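Local atomic coordinates of putative ADP-Ribosyltransferase Scabin (Streptomyces scabiei 87.22, PDB entry 5EWY), a protein that probably transfers ADP-ribose from NAD+ to DNA, as a toxin-like mono-ADP-ribosyltransferase of a plant-pathogenic bacterium. Residues A[117-122]-A[157-162]. Numbering follows the deposited sequence. Where two conformers were deposited one is given.
Sequences STTYDH and DQVEVA. With 5TQ (4-(8-fluoranyl-6-oxidanylidene-1,3,4,5-tetrahydrobenzo[c][1,6]naphthyridin-2-yl)butanoic acid), chain B.
Val161 O is gripped by two donors of a single residue, Thr118 N at 2.9 Å and Thr118 OG1 at 2.8 Å, which reach it from opposite faces of its carbonyl plane. Threonine suits the place because chi1 of 71° sets OG1 between its own N and carbonyl carbon, within reach of Val161 O, with CG2 beside the backbone N. Val161 N returns a bond to Thr118 O, making this a hydrogen-bonded antiparallel pair between strands 115-119 and 160-164. On the other face of the sheet, the extended Glu160 chain carries OE2 to Ser117 OG, which donates to it at 2.5 Å from above the carboxylate plane; Ser117 OG is also hydrogen-bonded to Tyr106 OH of helix 103-108, which may help position the carboxylate. Small Ser117 lets its CB lie 3.4 Å from inhibitor atom C04. The Ser-Thr-Thr strand and the Gln-Val-Glu turn and strand recall the STS and Q-x-E motifs of ADP-ribosyltransferases. Here Ser117, Thr118, Thr119, Gln158 and Glu160 line the inhibitor pocket, where the fluorine F20 lies 3.2 Å from Thr118 O. At the strand end, the Thr119 hydroxyl serves both ways: OG1 donates to Gln158 O (2.7 Å) and accepts from Asp121 N, an ST turn. Tyr120 N binds Val159 O almost straight, at 172°. The flat Tyr120 ring offers one face to Val161 CG2, 3.7 Å from its centroid, a CH-pi contact, while its hydroxyl reaches Asp144.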
ATOM      1  N   SER A 117      -3.400   3.043   1.308  1.00 19.50           N
ATOM      2  CA  SER A 117      -3.589   2.605  -0.066  1.00 18.29           C
ATOM      3  C   SER A 117      -2.256   2.335  -0.728  1.00 16.72           C
ATOM      4  O   SER A 117      -1.305   3.103  -0.599  1.00 17.89           O
ATOM      5  CB  SER A 117      -4.287   3.677  -0.882  1.00 20.17           C
ATOM      6  OG  SER A 117      -5.612   3.869  -0.399  1.00 25.52           O
ATOM      7  N   THR A 118      -2.214   1.240  -1.479  1.00 16.43           N
ATOM      8  CA  THR A 118      -1.089   0.870  -2.331  1.00 15.39           C
ATOM      9  C   THR A 118      -1.687   0.382  -3.637  1.00 14.02           C
ATOM     10  O   THR A 118      -2.899   0.213  -3.767  1.00 15.66           O
ATOM     11  CB  THR A 118      -0.222  -0.238  -1.707  1.00 17.20           C
ATOM     12  OG1 THR A 118      -0.927  -1.486  -1.727  1.00 16.64           O
ATOM     13  CG2 THR A 118       0.189   0.128  -0.251  1.00 17.73           C
ATOM     14  N   THR A 119      -0.817   0.087  -4.599  1.00 14.39           N
ATOM     15  CA  THR A 119      -1.276  -0.385  -5.894  1.00 13.36           C
ATOM     16  C   THR A 119      -0.385  -1.502  -6.416  1.00 14.98           C
ATOM     17  O   THR A 119       0.817  -1.524  -6.173  1.00 14.88           O
ATOM     18  CB  THR A 119      -1.329   0.784  -6.919  1.00 13.48           C
ATOM     19  OG1 THR A 119      -1.716   0.306  -8.199  1.00 15.79           O
ATOM     20  CG2 THR A 119      -0.012   1.498  -7.019  1.00 16.13           C
ATOM     21  N   TYR A 120      -0.990  -2.344  -7.249  1.00 15.01           N
ATOM     22  CA  TYR A 120      -0.234  -3.311  -8.019  1.00 14.20           C
ATOM     23  C   TYR A 120       0.535  -2.670  -9.168  1.00 14.86           C
ATOM     24  O   TYR A 120       1.412  -3.319  -9.751  1.00 16.51           O
ATOM     25  CB  TYR A 120      -1.197  -4.332  -8.633  1.00 15.75           C
ATOM     26  CG  TYR A 120      -1.883  -5.294  -7.692  1.00 14.74           C
ATOM     27  CD1 TYR A 120      -1.189  -6.340  -7.113  1.00 15.15           C
ATOM     28  CD2 TYR A 120      -3.261  -5.234  -7.487  1.00 15.06           C
ATOM     29  CE1 TYR A 120      -1.820  -7.265  -6.301  1.00 16.61           C
ATOM     30  CE2 TYR A 120      -3.897  -6.154  -6.657  1.00 17.58           C
ATOM     31  CZ  TYR A 120      -3.166  -7.179  -6.095  1.00 17.29           C
ATOM     32  OH  TYR A 120      -3.770  -8.112  -5.281  1.00 20.17           O
ATOM     33  N   ASP A 121       0.232  -1.421  -9.517  1.00 15.81           N
ATOM     34  CA  ASP A 121       0.738  -0.768 -10.729  1.00 14.97           C
ATOM     35  C   ASP A 121       1.930   0.126 -10.398  1.00 15.08           C
ATOM     36  O   ASP A 121       1.769   1.211  -9.798  1.00 14.99           O
ATOM     37  CB  ASP A 121      -0.404   0.052 -11.331  1.00 14.64           C
ATOM     38  CG  ASP A 121      -0.037   0.737 -12.618  1.00 18.68           C
ATOM     39  OD1 ASP A 121       1.094   0.590 -13.106  1.00 18.40           O
ATOM     40  OD2 ASP A 121      -0.936   1.456 -13.150  1.00 23.16           O
ATOM     41  N   HIS A 122       3.118  -0.309 -10.822  1.00 14.26           N
ATOM     42  CA  HIS A 122       4.334   0.472 -10.658  1.00 13.36           C
ATOM     43  C   HIS A 122       4.180   1.907 -11.140  1.00 14.25           C
ATOM     44  O   HIS A 122       4.810   2.818 -10.576  1.00 15.58           O
ATOM     45  CB  HIS A 122       5.467  -0.224 -11.406  1.00 14.40           C
ATOM     46  CG  HIS A 122       6.726   0.583 -11.442  1.00 15.82           C
ATOM     47  ND1 HIS A 122       6.977   1.530 -12.411  1.00 16.19           N
ATOM     48  CD2 HIS A 122       7.771   0.646 -10.580  1.00 17.84           C
ATOM     49  CE1 HIS A 122       8.126   2.124 -12.160  1.00 17.57           C
ATOM     50  NE2 HIS A 122       8.633   1.608 -11.055  1.00 19.98           N
ATOM     51  N   ASP A 157      -9.166   1.308 -12.212  1.00 24.33           N
ATOM     52  CA  ASP A 157      -7.871   1.261 -12.883  0.61 26.71           C
ATOM     53  C   ASP A 157      -6.719   1.612 -11.954  1.00 24.44           C
ATOM     54  O   ASP A 157      -5.563   1.506 -12.380  1.00 27.76           O
ATOM     55  CB  ASP A 157      -7.853   2.151 -14.134  0.61 32.05           C
ATOM     56  CG  ASP A 157      -8.524   1.495 -15.338  0.61 48.08           C
ATOM     57  OD1 ASP A 157      -8.640   0.249 -15.378  0.61 39.56           O
ATOM     58  OD2 ASP A 157      -8.928   2.234 -16.260  0.61 59.91           O
ATOM     59  N   GLN A 158      -6.984   1.919 -10.688  1.00 20.43           N
ATOM     60  CA  GLN A 158      -5.910   2.094  -9.729  1.00 19.82           C
ATOM     61  C   GLN A 158      -5.390   0.772  -9.174  1.00 18.70           C
ATOM     62  O   GLN A 158      -4.364   0.771  -8.481  1.00 16.88           O
ATOM     63  CB  GLN A 158      -6.373   2.926  -8.541  1.00 21.43           C
ATOM     64  CG  GLN A 158      -6.800   4.332  -8.842  1.00 25.96           C
ATOM     65  CD  GLN A 158      -7.060   5.082  -7.546  1.00 29.47           C
ATOM     66  OE1 GLN A 158      -7.873   4.645  -6.689  1.00 33.16           O
ATOM     67  NE2 GLN A 158      -6.364   6.187  -7.373  1.00 44.05           N
ATOM     68  N   VAL A 159      -6.108  -0.331  -9.415  1.00 18.28           N
ATOM     69  CA  VAL A 159      -5.712  -1.673  -8.983  1.00 17.29           C
ATOM     70  C   VAL A 159      -5.119  -1.641  -7.573  1.00 18.15           C
ATOM     71  O   VAL A 159      -3.972  -2.057  -7.317  1.00 16.83           O
ATOM     72  CB  VAL A 159      -4.863  -2.418 -10.032  1.00 16.78           C
ATOM     73  CG1 VAL A 159      -5.676  -2.681 -11.275  1.00 19.16           C
ATOM     74  CG2 VAL A 159      -3.580  -1.673 -10.365  1.00 16.81           C
ATOM     75  N   GLU A 160      -5.941  -1.187  -6.639  1.00 17.74           N
ATOM     76  CA  GLU A 160      -5.538  -0.828  -5.289  1.00 16.01           C
ATOM     77  C   GLU A 160      -5.521  -2.046  -4.378  1.00 16.63           C
ATOM     78  O   GLU A 160      -6.350  -2.957  -4.495  1.00 18.74           O
ATOM     79  CB  GLU A 160      -6.506   0.219  -4.732  1.00 17.71           C
ATOM     80  CG  GLU A 160      -6.129   0.712  -3.368  1.00 20.39           C
ATOM     81  CD  GLU A 160      -7.040   1.782  -2.844  1.00 28.41           C
ATOM     82  OE1 GLU A 160      -7.848   2.310  -3.635  1.00 24.77           O
ATOM     83  OE2 GLU A 160      -6.927   2.078  -1.634  1.00 29.24           O
ATOM     84  N   VAL A 161      -4.583  -2.021  -3.443  1.00 17.67           N
ATOM     85  CA  VAL A 161      -4.532  -2.927  -2.304  1.00 16.97           C
ATOM     86  C   VAL A 161      -4.513  -2.038  -1.063  1.00 17.64           C
ATOM     87  O   VAL A 161      -3.622  -1.184  -0.899  1.00 18.29           O
ATOM     88  CB  VAL A 161      -3.304  -3.855  -2.358  1.00 16.68           C
ATOM     89  CG1 VAL A 161      -3.234  -4.743  -1.105  1.00 18.93           C
ATOM     90  CG2 VAL A 161      -3.313  -4.720  -3.628  1.00 17.23           C
ATOM     91  N   ALA A 162      -5.499  -2.226  -0.190  1.00 18.44           N
ATOM     92  CA  ALA A 162      -5.663  -1.384   0.990  1.00 18.84           C
ATOM     93  C   ALA A 162      -5.177  -2.121   2.231  1.00 19.28           C
ATOM     94  O   ALA A 162      -5.687  -3.202   2.558  1.00 21.42           O
ATOM     95  CB  ALA A 162      -7.128  -1.018   1.171  1.00 20.71           C
TER
HETATM   96  N12 5TQ B 301      -3.925   9.220  -1.596  1.00 27.46           N
HETATM   97  C13 5TQ B 301      -2.658   9.626  -1.530  1.00 35.37           C
HETATM   98  C15 5TQ B 301      -5.019  10.077  -1.037  1.00 29.38           C
HETATM   99  C17 5TQ B 301      -4.854  10.201   1.499  1.00 39.96           C
HETATM  100  C01 5TQ B 301      -2.800   4.071  -4.755  1.00 19.58           C
HETATM  101  C02 5TQ B 301      -4.108   3.631  -4.905  1.00 19.63           C
HETATM  102  C03 5TQ B 301      -5.172   4.362  -4.389  1.00 21.12           C
HETATM  103  C04 5TQ B 301      -4.922   5.538  -3.695  1.00 22.44           C
HETATM  104  C05 5TQ B 301      -3.607   6.020  -3.546  1.00 20.36           C
HETATM  105  C06 5TQ B 301      -2.547   5.260  -4.071  1.00 19.35           C
HETATM  106  C07 5TQ B 301      -1.180   5.750  -3.938  1.00 19.41           C
HETATM  107  C08 5TQ B 301      -3.317   7.242  -2.835  1.00 20.85           C
HETATM  108  C09 5TQ B 301      -1.952   7.635  -2.740  1.00 23.81           C
HETATM  109  N10 5TQ B 301      -0.947   6.890  -3.260  1.00 18.61           N
HETATM  110  C11 5TQ B 301      -4.272   8.092  -2.258  1.00 25.78           C
HETATM  111  C14 5TQ B 301      -1.651   8.865  -2.029  1.00 22.58           C
HETATM  112  C16 5TQ B 301      -4.669  10.924   0.180  1.00 39.05           C
HETATM  113  C18 5TQ B 301      -3.622   9.398   1.865  1.00 44.55           C
HETATM  114  O19 5TQ B 301      -0.216   5.095  -4.412  1.00 17.62           O
HETATM  115  F20 5TQ B 301      -4.341   2.498  -5.569  1.00 21.50           F
HETATM  116  O21 5TQ B 301      -3.183   9.453   3.043  1.00 32.28           O
HETATM  117  O22 5TQ B 301      -3.062   8.704   0.998  1.00 26.11           O
HETATM  118  O   HOH W   1      -3.504   0.581 -13.725  1.00 40.84           O